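Local structure of carbohydrate binding module E1 (Uncultured bacterium, 5KLF) at residues I31-S36 with V92-W97; N12-A17 with A27-K32. The protein binds glucose units at its surface and probably attaches to beta-glucan chains, as a non-catalytic module that would hold a carbohydrate-active enzyme near its substrate. All coordinates share one frame; numbering follows the deposited sequence.

Interaction 1: residues I31-S36 with V92-W97. With BGC (beta-D-glucopyranose), chain B; BGC (beta-D-glucopyranose), chain C.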
ATOM      1  N   ILE A  31       1.325   6.633   0.861  1.00 10.87           N
ATOM      2  CA  ILE A  31       1.366   6.424  -0.585  1.00 14.38           C
ATOM      3  C   ILE A  31      -0.010   6.709  -1.184  1.00 16.60           C
ATOM      4  O   ILE A  31      -1.032   6.220  -0.676  1.00 14.23           O
ATOM      5  CB  ILE A  31       1.847   4.996  -0.875  1.00 16.76           C
ATOM      6  CG1 ILE A  31       3.280   4.838  -0.317  1.00 14.43           C
ATOM      7  CG2 ILE A  31       1.791   4.676  -2.395  1.00 16.78           C
ATOM      8  CD1 ILE A  31       3.434   3.529   0.319  1.00 21.91           C
ATOM      9  N   LYS A  32      -0.045   7.557  -2.222  1.00 11.46           N
ATOM     10  CA  LYS A  32      -1.274   7.775  -2.982  1.00 12.35           C
ATOM     11  C   LYS A  32      -1.395   6.690  -4.053  1.00 15.20           C
ATOM     12  O   LYS A  32      -0.416   6.375  -4.736  1.00 13.27           O
ATOM     13  CB  LYS A  32      -1.265   9.147  -3.644  1.00 12.83           C
ATOM     14  CG  LYS A  32      -2.475   9.396  -4.517  1.00 14.00           C
ATOM     15  CD  LYS A  32      -2.473  10.833  -5.027  1.00 19.52           C
ATOM     16  CE  LYS A  32      -3.657  11.058  -6.020  1.00 21.78           C
ATOM     17  NZ  LYS A  32      -3.589  12.461  -6.515  1.00 24.39           N
ATOM     18  N   TYR A  33      -2.592   6.123  -4.202  1.00 15.82           N
ATOM     19  CA  TYR A  33      -2.834   5.138  -5.257  1.00 14.68           C
ATOM     20  C   TYR A  33      -4.262   5.284  -5.744  1.00 18.30           C
ATOM     21  O   TYR A  33      -5.195   5.236  -4.940  1.00 18.62           O
ATOM     22  CB  TYR A  33      -2.630   3.699  -4.761  1.00 13.82           C
ATOM     23  CG  TYR A  33      -2.845   2.695  -5.875  1.00 14.53           C
ATOM     24  CD1 TYR A  33      -2.017   2.712  -6.999  1.00 17.14           C
ATOM     25  CD2 TYR A  33      -3.885   1.773  -5.834  1.00 18.75           C
ATOM     26  CE1 TYR A  33      -2.200   1.801  -8.047  1.00 17.81           C
ATOM     27  CE2 TYR A  33      -4.079   0.833  -6.892  1.00 17.18           C
ATOM     28  CZ  TYR A  33      -3.225   0.869  -7.985  1.00 19.11           C
ATOM     29  OH  TYR A  33      -3.373  -0.013  -9.042  1.00 17.53           O
ATOM     30  N   ASN A  34      -4.442   5.461  -7.051  1.00 17.51           N
ATOM     31  CA  ASN A  34      -5.788   5.558  -7.587  1.00 18.14           C
ATOM     32  C   ASN A  34      -6.191   4.171  -8.056  1.00 22.06           C
ATOM     33  O   ASN A  34      -5.528   3.592  -8.928  1.00 18.55           O
ATOM     34  CB  ASN A  34      -5.861   6.566  -8.731  1.00 18.48           C
ATOM     35  CG  ASN A  34      -7.247   6.702  -9.270  1.00 25.25           C
ATOM     36  OD1 ASN A  34      -7.682   5.901 -10.110  1.00 26.43           O
ATOM     37  ND2 ASN A  34      -7.959   7.733  -8.809  1.00 27.34           N
ATOM     38  N   LYS A  35      -7.243   3.616  -7.442  1.00 19.84           N
ATOM     39  CA  LYS A  35      -7.820   2.338  -7.870  1.00 20.78           C
ATOM     40  C   LYS A  35      -9.051   2.617  -8.717  1.00 23.75           C
ATOM     41  O   LYS A  35     -10.086   3.052  -8.200  1.00 23.13           O
ATOM     42  CB  LYS A  35      -8.206   1.462  -6.682  1.00 21.49           C
ATOM     43  CG  LYS A  35      -9.079   0.255  -7.111  1.00 22.66           C
ATOM     44  CD  LYS A  35      -8.920  -0.843  -6.106  1.00 18.88           C
ATOM     45  CE  LYS A  35      -9.877  -0.700  -4.940  1.00 19.28           C
ATOM     46  NZ  LYS A  35     -11.307  -0.652  -5.319  1.00 23.03           N
ATOM     47  N   SER A  36      -8.963   2.318 -10.011  1.00 21.04           N
ATOM     48  CA  SER A  36     -10.050   2.680 -10.908  1.00 24.78           C
ATOM     49  C   SER A  36     -11.238   1.743 -10.772  1.00 25.61           C
ATOM     50  O   SER A  36     -12.370   2.152 -11.025  1.00 24.33           O
ATOM     51  CB  SER A  36      -9.553   2.677 -12.349  1.00 31.78           C
ATOM     52  OG  SER A  36      -9.149   1.370 -12.691  1.00 39.67           O
ATOM     53  N   VAL A  92       7.741  -2.811  -3.394  1.00 12.99           N
ATOM     54  CA  VAL A  92       6.335  -3.171  -3.305  1.00 10.20           C
ATOM     55  C   VAL A  92       5.641  -2.657  -4.547  1.00 14.07           C
ATOM     56  O   VAL A  92       6.091  -1.673  -5.153  1.00 13.80           O
ATOM     57  CB  VAL A  92       5.697  -2.570  -2.024  1.00 11.79           C
ATOM     58  CG1 VAL A  92       5.653  -1.047  -2.109  1.00 13.75           C
ATOM     59  CG2 VAL A  92       4.298  -3.147  -1.739  1.00 15.47           C
ATOM     60  N   LYS A  93       4.532  -3.313  -4.929  1.00 13.57           N
ATOM     61  CA  LYS A  93       3.647  -2.732  -5.929  1.00 13.38           C
ATOM     62  C   LYS A  93       2.205  -2.820  -5.472  1.00 14.99           C
ATOM     63  O   LYS A  93       1.797  -3.742  -4.751  1.00 18.21           O
ATOM     64  CB  LYS A  93       3.783  -3.358  -7.306  1.00 19.16           C
ATOM     65  CG  LYS A  93       3.861  -4.808  -7.360  1.00 22.29           C
ATOM     66  CD  LYS A  93       4.536  -5.154  -8.721  1.00 23.76           C
ATOM     67  CE  LYS A  93       4.121  -6.451  -9.262  1.00 31.55           C
ATOM     68  NZ  LYS A  93       4.889  -6.659 -10.533  1.00 28.78           N
ATOM     69  N   PHE A  94       1.450  -1.817  -5.886  1.00 13.49           N
ATOM     70  CA  PHE A  94      -0.003  -1.775  -5.753  1.00 12.70           C
ATOM     71  C   PHE A  94      -0.622  -2.058  -7.113  1.00 16.55           C
ATOM     72  O   PHE A  94      -0.114  -1.599  -8.150  1.00 14.31           O
ATOM     73  CB  PHE A  94      -0.460  -0.408  -5.248  1.00 13.06           C
ATOM     74  CG  PHE A  94       0.050  -0.090  -3.858  1.00 16.46           C
ATOM     75  CD1 PHE A  94       1.391  -0.088  -3.575  1.00 23.93           C
ATOM     76  CD2 PHE A  94      -0.823   0.172  -2.824  1.00 26.26           C
ATOM     77  CE1 PHE A  94       1.866   0.163  -2.288  1.00 24.28           C
ATOM     78  CE2 PHE A  94      -0.327   0.431  -1.528  1.00 28.84           C
ATOM     79  CZ  PHE A  94       1.004   0.451  -1.287  1.00 20.48           C
ATOM     80  N   ASP A  95      -1.715  -2.816  -7.106  1.00 16.20           N
ATOM     81  CA  ASP A  95      -2.413  -3.175  -8.335  1.00 14.47           C
ATOM     82  C   ASP A  95      -3.892  -3.356  -8.005  1.00 15.08           C
ATOM     83  O   ASP A  95      -4.319  -3.229  -6.852  1.00 15.01           O
ATOM     84  CB  ASP A  95      -1.815  -4.453  -8.970  1.00 14.51           C
ATOM     85  CG  ASP A  95      -1.927  -4.476 -10.492  1.00 19.83           C
ATOM     86  OD1 ASP A  95      -2.937  -4.000 -11.064  1.00 21.00           O
ATOM     87  OD2 ASP A  95      -0.964  -4.975 -11.124  1.00 17.71           O
ATOM     88  N   ASN A  96      -4.687  -3.635  -9.037  1.00 19.35           N
ATOM     89  CA  ASN A  96      -6.094  -3.908  -8.798  1.00 20.07           C
ATOM     90  C   ASN A  96      -6.598  -4.763  -9.945  1.00 21.54           C
ATOM     91  O   ASN A  96      -6.206  -4.552 -11.099  1.00 20.94           O
ATOM     92  CB  ASN A  96      -6.940  -2.619  -8.669  1.00 19.27           C
ATOM     93  CG  ASN A  96      -6.757  -1.669  -9.858  1.00 22.10           C
ATOM     94  OD1 ASN A  96      -5.791  -0.879  -9.903  1.00 21.89           O
ATOM     95  ND2 ASN A  96      -7.692  -1.732 -10.828  1.00 21.13           N
ATOM     96  N   TRP A  97      -7.454  -5.730  -9.616  1.00 20.35           N
ATOM     97  CA  TRP A  97      -8.102  -6.555 -10.637  1.00 21.78           C
ATOM     98  C   TRP A  97      -9.324  -7.245 -10.053  1.00 25.01           C
ATOM     99  O   TRP A  97      -9.652  -7.045  -8.880  1.00 26.83           O
ATOM    100  CB  TRP A  97      -7.122  -7.569 -11.211  1.00 22.86           C
ATOM    101  CG  TRP A  97      -6.535  -8.520 -10.188  1.00 25.28           C
ATOM    102  CD1 TRP A  97      -7.198  -9.513  -9.515  1.00 23.35           C
ATOM    103  CD2 TRP A  97      -5.164  -8.590  -9.770  1.00 17.50           C
ATOM    104  NE1 TRP A  97      -6.323 -10.183  -8.688  1.00 18.65           N
ATOM    105  CE2 TRP A  97      -5.069  -9.638  -8.833  1.00 17.59           C
ATOM    106  CE3 TRP A  97      -4.005  -7.868 -10.101  1.00 16.74           C
ATOM    107  CZ2 TRP A  97      -3.869  -9.975  -8.208  1.00 16.87           C
ATOM    108  CZ3 TRP A  97      -2.819  -8.195  -9.480  1.00 19.68           C
ATOM    109  CH2 TRP A  97      -2.755  -9.249  -8.545  1.00 16.03           C
ATOM    110  OXT TRP A  97     -10.014  -8.002 -10.753  1.00 26.95           O
TER
HETATM  111  C2  BGC B   4      -3.856 -10.640 -13.531  0.67 64.34           C
HETATM  112  C3  BGC B   4      -5.263 -10.055 -13.499  0.67 64.78           C
HETATM  113  C4  BGC B   4      -6.286 -11.153 -13.154  0.67 66.37           C
HETATM  114  C5  BGC B   4      -5.843 -11.797 -11.813  0.67 65.88           C
HETATM  115  C6  BGC B   4      -6.687 -13.048 -11.533  0.67 65.54           C
HETATM  116  C1  BGC B   4      -3.547 -11.238 -12.143  0.67 64.88           C
HETATM  117  O2  BGC B   4      -2.959  -9.591 -13.778  0.67 63.51           O
HETATM  118  O3  BGC B   4      -5.534  -9.509 -14.761  0.67 61.38           O
HETATM  119  O4  BGC B   4      -7.539 -10.522 -12.996  0.67 67.89           O
HETATM  120  O5  BGC B   4      -4.491 -12.251 -11.904  0.67 64.54           O
HETATM  121  O6  BGC B   4      -6.102 -13.795 -10.533  0.67 64.21           O
HETATM  122  C2  BGC C   2       5.647 -10.520 -10.205  0.67 64.47           C
HETATM  123  C3  BGC C   2       4.135 -10.592  -9.895  0.67 64.51           C
HETATM  124  C4  BGC C   2       3.665 -12.068  -9.998  0.67 64.70           C
HETATM  125  C5  BGC C   2       4.552 -12.902  -9.048  0.67 66.09           C
HETATM  126  C6  BGC C   2       4.252 -14.394  -9.178  0.67 65.53           C
HETATM  127  C1  BGC C   2       6.382 -11.475  -9.224  0.67 66.35           C
HETATM  128  O2  BGC C   2       6.083  -9.219  -9.952  0.67 62.51           O
HETATM  129  O3  BGC C   2       3.482  -9.780 -10.844  0.67 64.03           O
HETATM  130  O4  BGC C   2       2.345 -12.104  -9.547  0.67 63.59           O
HETATM  131  O5  BGC C   2       5.898 -12.768  -9.425  0.67 65.51           O
HETATM  132  O6  BGC C   2       5.170 -15.077  -8.377  0.67 64.43           O
HETATM  133  O   HOH W   1      -6.187   1.527 -10.953  1.00 22.38           O
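Phe94 and Asn96 turn toward segment 31-36, where Ile31 and Tyr33 point back at them across the interior of a beta sandwich; the axes of 31-35 and 92-96, from opposing sheets, approach to 8.0 Å, their directions 18° apart. Lys93 turns from this interior to the sugar side, and its long extended chain carries NZ to O2 of the glucose of chain C at 2.9 Å. Phe94 points inward. Its CB sits over the face of Tyr33, 3.8 Å from the ring centroid, while its own ring slides past Tyr33 to meet CD1 of Ile31 at CZ; a large apolar ring suits the buried interior, where it can fill the space between Tyr33 and Ile31. The side chain of Asp95 points away from segment 31-36, accepts the N-H of Asn96 on the anti lone pair of OD1 and uses the same oxygen for a salt bridge with Lys19. Asn96 is inward again, its CG lodged between backbone N and carbonyl carbon (chi1 53°). There its OD1 accepts the hydroxyl OH of Tyr33 at 2.7 Å, in the plane of the amide carbonyl, and a water that also bonds to Asn34 O and Ser36 N. The CD of Lys35 lies across CB of Asn96 at 3.7 Å, before the chain bends away to bring NZ to Asn76. Trp97, paired edge-to-face with Trp68, lays one ring face against the glucose of chain B. Two donors, the Tyr33 hydroxyl and the water, hold the buried amide oxygen and probably limit its rotation, while Lys93 on the outer side and Trp97 just beyond the strand meet the sugars.

Interaction 2: residues N12-A17 with A27-K32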
ATOM      1  N   ASN A  12      -0.600  15.057   2.755  1.00 12.95           N
ATOM      2  CA  ASN A  12       0.791  14.834   3.123  1.00 11.02           C
ATOM      3  C   ASN A  12       1.330  13.487   2.614  1.00 12.46           C
ATOM      4  O   ASN A  12       2.233  12.903   3.241  1.00 13.73           O
ATOM      5  CB  ASN A  12       0.970  14.988   4.666  1.00 12.92           C
ATOM      6  CG  ASN A  12       0.223  13.920   5.488  1.00 15.11           C
ATOM      7  OD1 ASN A  12      -0.432  13.045   4.946  1.00 16.00           O
ATOM      8  ND2 ASN A  12       0.416  13.960   6.825  1.00 19.98           N
ATOM      9  N   PHE A  13       0.818  12.996   1.480  1.00 11.04           N
ATOM     10  CA  PHE A  13       1.394  11.783   0.897  1.00 12.28           C
ATOM     11  C   PHE A  13       2.755  12.101   0.265  1.00 13.07           C
ATOM     12  O   PHE A  13       2.956  13.169  -0.330  1.00 12.59           O
ATOM     13  CB  PHE A  13       0.446  11.170  -0.141  1.00 11.52           C
ATOM     14  CG  PHE A  13       0.198  12.060  -1.344  1.00 13.39           C
ATOM     15  CD1 PHE A  13      -0.794  13.054  -1.310  1.00 13.61           C
ATOM     16  CD2 PHE A  13       0.947  11.896  -2.505  1.00 13.32           C
ATOM     17  CE1 PHE A  13      -1.042  13.883  -2.437  1.00 16.30           C
ATOM     18  CE2 PHE A  13       0.726  12.717  -3.630  1.00 13.91           C
ATOM     19  CZ  PHE A  13      -0.263  13.713  -3.590  1.00 16.21           C
ATOM     20  N   ASN A  14       3.713  11.190   0.422  1.00 10.36           N
ATOM     21  CA  ASN A  14       5.070  11.490  -0.005  1.00 10.44           C
ATOM     22  C   ASN A  14       5.488  10.694  -1.220  1.00 12.72           C
ATOM     23  O   ASN A  14       6.587  10.932  -1.762  1.00 11.61           O
ATOM     24  CB  ASN A  14       6.084  11.285   1.160  1.00 10.30           C
ATOM     25  CG  ASN A  14       6.250   9.827   1.582  1.00 10.82           C
ATOM     26  OD1 ASN A  14       5.322   9.021   1.474  1.00 13.81           O
ATOM     27  ND2 ASN A  14       7.449   9.492   2.110  1.00 10.26           N
ATOM     28  N   LYS A  15       4.661   9.736  -1.649  1.00 10.75           N
ATOM     29  CA  LYS A  15       4.942   8.937  -2.831  1.00 10.72           C
ATOM     30  C   LYS A  15       3.629   8.654  -3.540  1.00 16.22           C
ATOM     31  O   LYS A  15       2.564   8.618  -2.912  1.00 13.78           O
ATOM     32  CB  LYS A  15       5.613   7.606  -2.468  1.00 10.52           C
ATOM     33  CG  LYS A  15       7.016   7.790  -1.859  1.00 11.28           C
ATOM     34  CD  LYS A  15       7.664   6.434  -1.480  1.00 12.41           C
ATOM     35  CE  LYS A  15       9.046   6.725  -0.888  1.00 13.94           C
ATOM     36  NZ  LYS A  15       9.699   5.503  -0.310  1.00 11.38           N
ATOM     37  N   THR A  16       3.707   8.426  -4.844  1.00 12.63           N
ATOM     38  CA  THR A  16       2.523   8.055  -5.621  1.00 11.75           C
ATOM     39  C   THR A  16       2.826   6.739  -6.325  1.00 17.34           C
ATOM     40  O   THR A  16       3.826   6.639  -7.037  1.00 16.67           O
ATOM     41  CB  THR A  16       2.133   9.133  -6.647  1.00 15.09           C
ATOM     42  OG1 THR A  16       1.865  10.397  -5.993  1.00 14.72           O
ATOM     43  CG2 THR A  16       0.842   8.715  -7.406  1.00 15.21           C
ATOM     44  N   ALA A  17       1.980   5.731  -6.119  1.00 12.96           N
ATOM     45  CA  ALA A  17       2.173   4.430  -6.757  1.00 16.01           C
ATOM     46  C   ALA A  17       1.461   4.381  -8.107  1.00 16.68           C
ATOM     47  O   ALA A  17       0.344   4.875  -8.253  1.00 15.65           O
ATOM     48  CB  ALA A  17       1.664   3.289  -5.853  1.00 13.85           C
ATOM     49  N   ALA A  27       8.797   2.014   6.150  1.00 13.57           N
ATOM     50  CA  ALA A  27       7.824   2.287   7.194  1.00 14.53           C
ATOM     51  C   ALA A  27       7.668   3.796   7.362  1.00 13.59           C
ATOM     52  O   ALA A  27       8.655   4.530   7.392  1.00 13.37           O
ATOM     53  CB  ALA A  27       8.264   1.654   8.515  1.00 15.64           C
ATOM     54  N   GLY A  28       6.423   4.251   7.498  1.00 13.86           N
ATOM     55  CA  GLY A  28       6.147   5.670   7.637  1.00 13.08           C
ATOM     56  C   GLY A  28       5.706   6.342   6.357  1.00 11.89           C
ATOM     57  O   GLY A  28       5.123   7.432   6.415  1.00 12.56           O
ATOM     58  N   ASP A  29       5.987   5.728   5.215  1.00 11.28           N
ATOM     59  CA  ASP A  29       5.580   6.321   3.956  1.00 12.10           C
ATOM     60  C   ASP A  29       4.062   6.435   3.923  1.00 13.17           C
ATOM     61  O   ASP A  29       3.346   5.651   4.545  1.00 13.65           O
ATOM     62  CB  ASP A  29       6.035   5.466   2.762  1.00 10.88           C
ATOM     63  CG  ASP A  29       7.499   5.686   2.378  1.00 11.14           C
ATOM     64  OD1 ASP A  29       8.140   6.683   2.812  1.00 11.92           O
ATOM     65  OD2 ASP A  29       7.978   4.830   1.585  1.00 11.26           O
ATOM     66  N   CYS A  30       3.574   7.388   3.139  1.00  9.57           N
ATOM     67  CA  CYS A  30       2.139   7.602   2.945  1.00  9.15           C
ATOM     68  C   CYS A  30       1.952   7.656   1.446  1.00 14.70           C
ATOM     69  O   CYS A  30       2.378   8.626   0.823  1.00 12.22           O
ATOM     70  CB  CYS A  30       1.698   8.912   3.579  1.00  9.09           C
ATOM     71  SG  CYS A  30      -0.021   9.388   3.186  1.00 11.27           S
ATOM     72  N   ILE A  31       1.325   6.633   0.861  1.00 10.87           N
ATOM     73  CA  ILE A  31       1.366   6.424  -0.585  1.00 14.38           C
ATOM     74  C   ILE A  31      -0.010   6.709  -1.184  1.00 16.60           C
ATOM     75  O   ILE A  31      -1.032   6.220  -0.676  1.00 14.23           O
ATOM     76  CB  ILE A  31       1.847   4.996  -0.875  1.00 16.76           C
ATOM     77  CG1 ILE A  31       3.280   4.838  -0.317  1.00 14.43           C
ATOM     78  CG2 ILE A  31       1.791   4.676  -2.395  1.00 16.78           C
ATOM     79  CD1 ILE A  31       3.434   3.529   0.319  1.00 21.91           C
ATOM     80  N   LYS A  32      -0.045   7.557  -2.222  1.00 11.46           N
ATOM     81  CA  LYS A  32      -1.274   7.775  -2.982  1.00 12.35           C
ATOM     82  C   LYS A  32      -1.395   6.690  -4.053  1.00 15.20           C
ATOM     83  O   LYS A  32      -0.416   6.375  -4.736  1.00 13.27           O
ATOM     84  CB  LYS A  32      -1.265   9.147  -3.644  1.00 12.83           C
ATOM     85  CG  LYS A  32      -2.475   9.396  -4.517  1.00 14.00           C
ATOM     86  CD  LYS A  32      -2.473  10.833  -5.027  1.00 19.52           C
ATOM     87  CE  LYS A  32      -3.657  11.058  -6.020  1.00 21.78           C
ATOM     88  NZ  LYS A  32      -3.589  12.461  -6.515  1.00 24.39           N
TER
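Asn14 to Ala17 runs alongside Cys30 to Lys32 as a short parallel pairing, in which Lys15 is bridged to Ile31 and Thr16 to Lys32: Lys32 N donates to Lys15 O at 2.9 Å and Lys32 O accepts from Ala17 N at 2.8 Å, so that Lys32 straddles Thr16. Ahead of this, Asn14 N reaches Cys30 O. On the N-terminal side of the paired residues, the side chain of Asn14 takes over from the backbone. Its OD1 takes the N-H of Cys30 in a nearly straight bond of 2.9 Å, the donor lying above the amide carbonyl plane, and its ND2 gives a hydrogen to Asp29 OD1, which is met from above the carboxylate. Asparagine suits the place because one amide can both accept and donate. In a salt bridge of 2.6 Å, Lys15 NZ meets Asp29 OD2 on its syn side, tilted 29° out of the carboxylate plane; Val26 N shares that oxygen, and the ammonium group also donates to Ser24 O. Lys15 spans the distance with a chain extended beyond CG. On the face holding Thr16, the aliphatic stem of Lys32 runs over one face of the Phe13 ring, CD lying 4.1 Å from the centroid in a CH-pi contact. Its CG stands opposite the backbone N (chi1 176°), and the straight chain carries CD over the ring. On the face holding Ile31, Ala17 CB meets Ile31 CG2 at 3.7 Å, small enough to pack beside Phe23. Cys30 SG touches Phe13 CB and forms a disulfide with Cys8, tying the N-terminal segment to strand 30-35, beside which 15-16 forms the parallel edge of the mixed sheet in this beta sandwich.

How the interactions relate
The two contacts lie about 12 Å apart, centre to centre, and share strand 30-35 through Ile31 and Lys32. Along the chain, segment 12-17 comes first, then 27-32 leading into 31-36, and 92-97 last, at the C-terminus. Interaction 2 stays within the mixed sheet, adding edge strand 15-16 beside strand 30-35, whereas interaction 1 crosses the core to strand 90-96 of the antiparallel sheet. They meet at Ala17, whose O lies 3.4 Å from Tyr33 CD1 and whose CB packs against Phe94 CD1. Strand 30-35, next to the edge, thus connects the N-terminal edge with the strand whose outer side carries the sugar-binding Lys93.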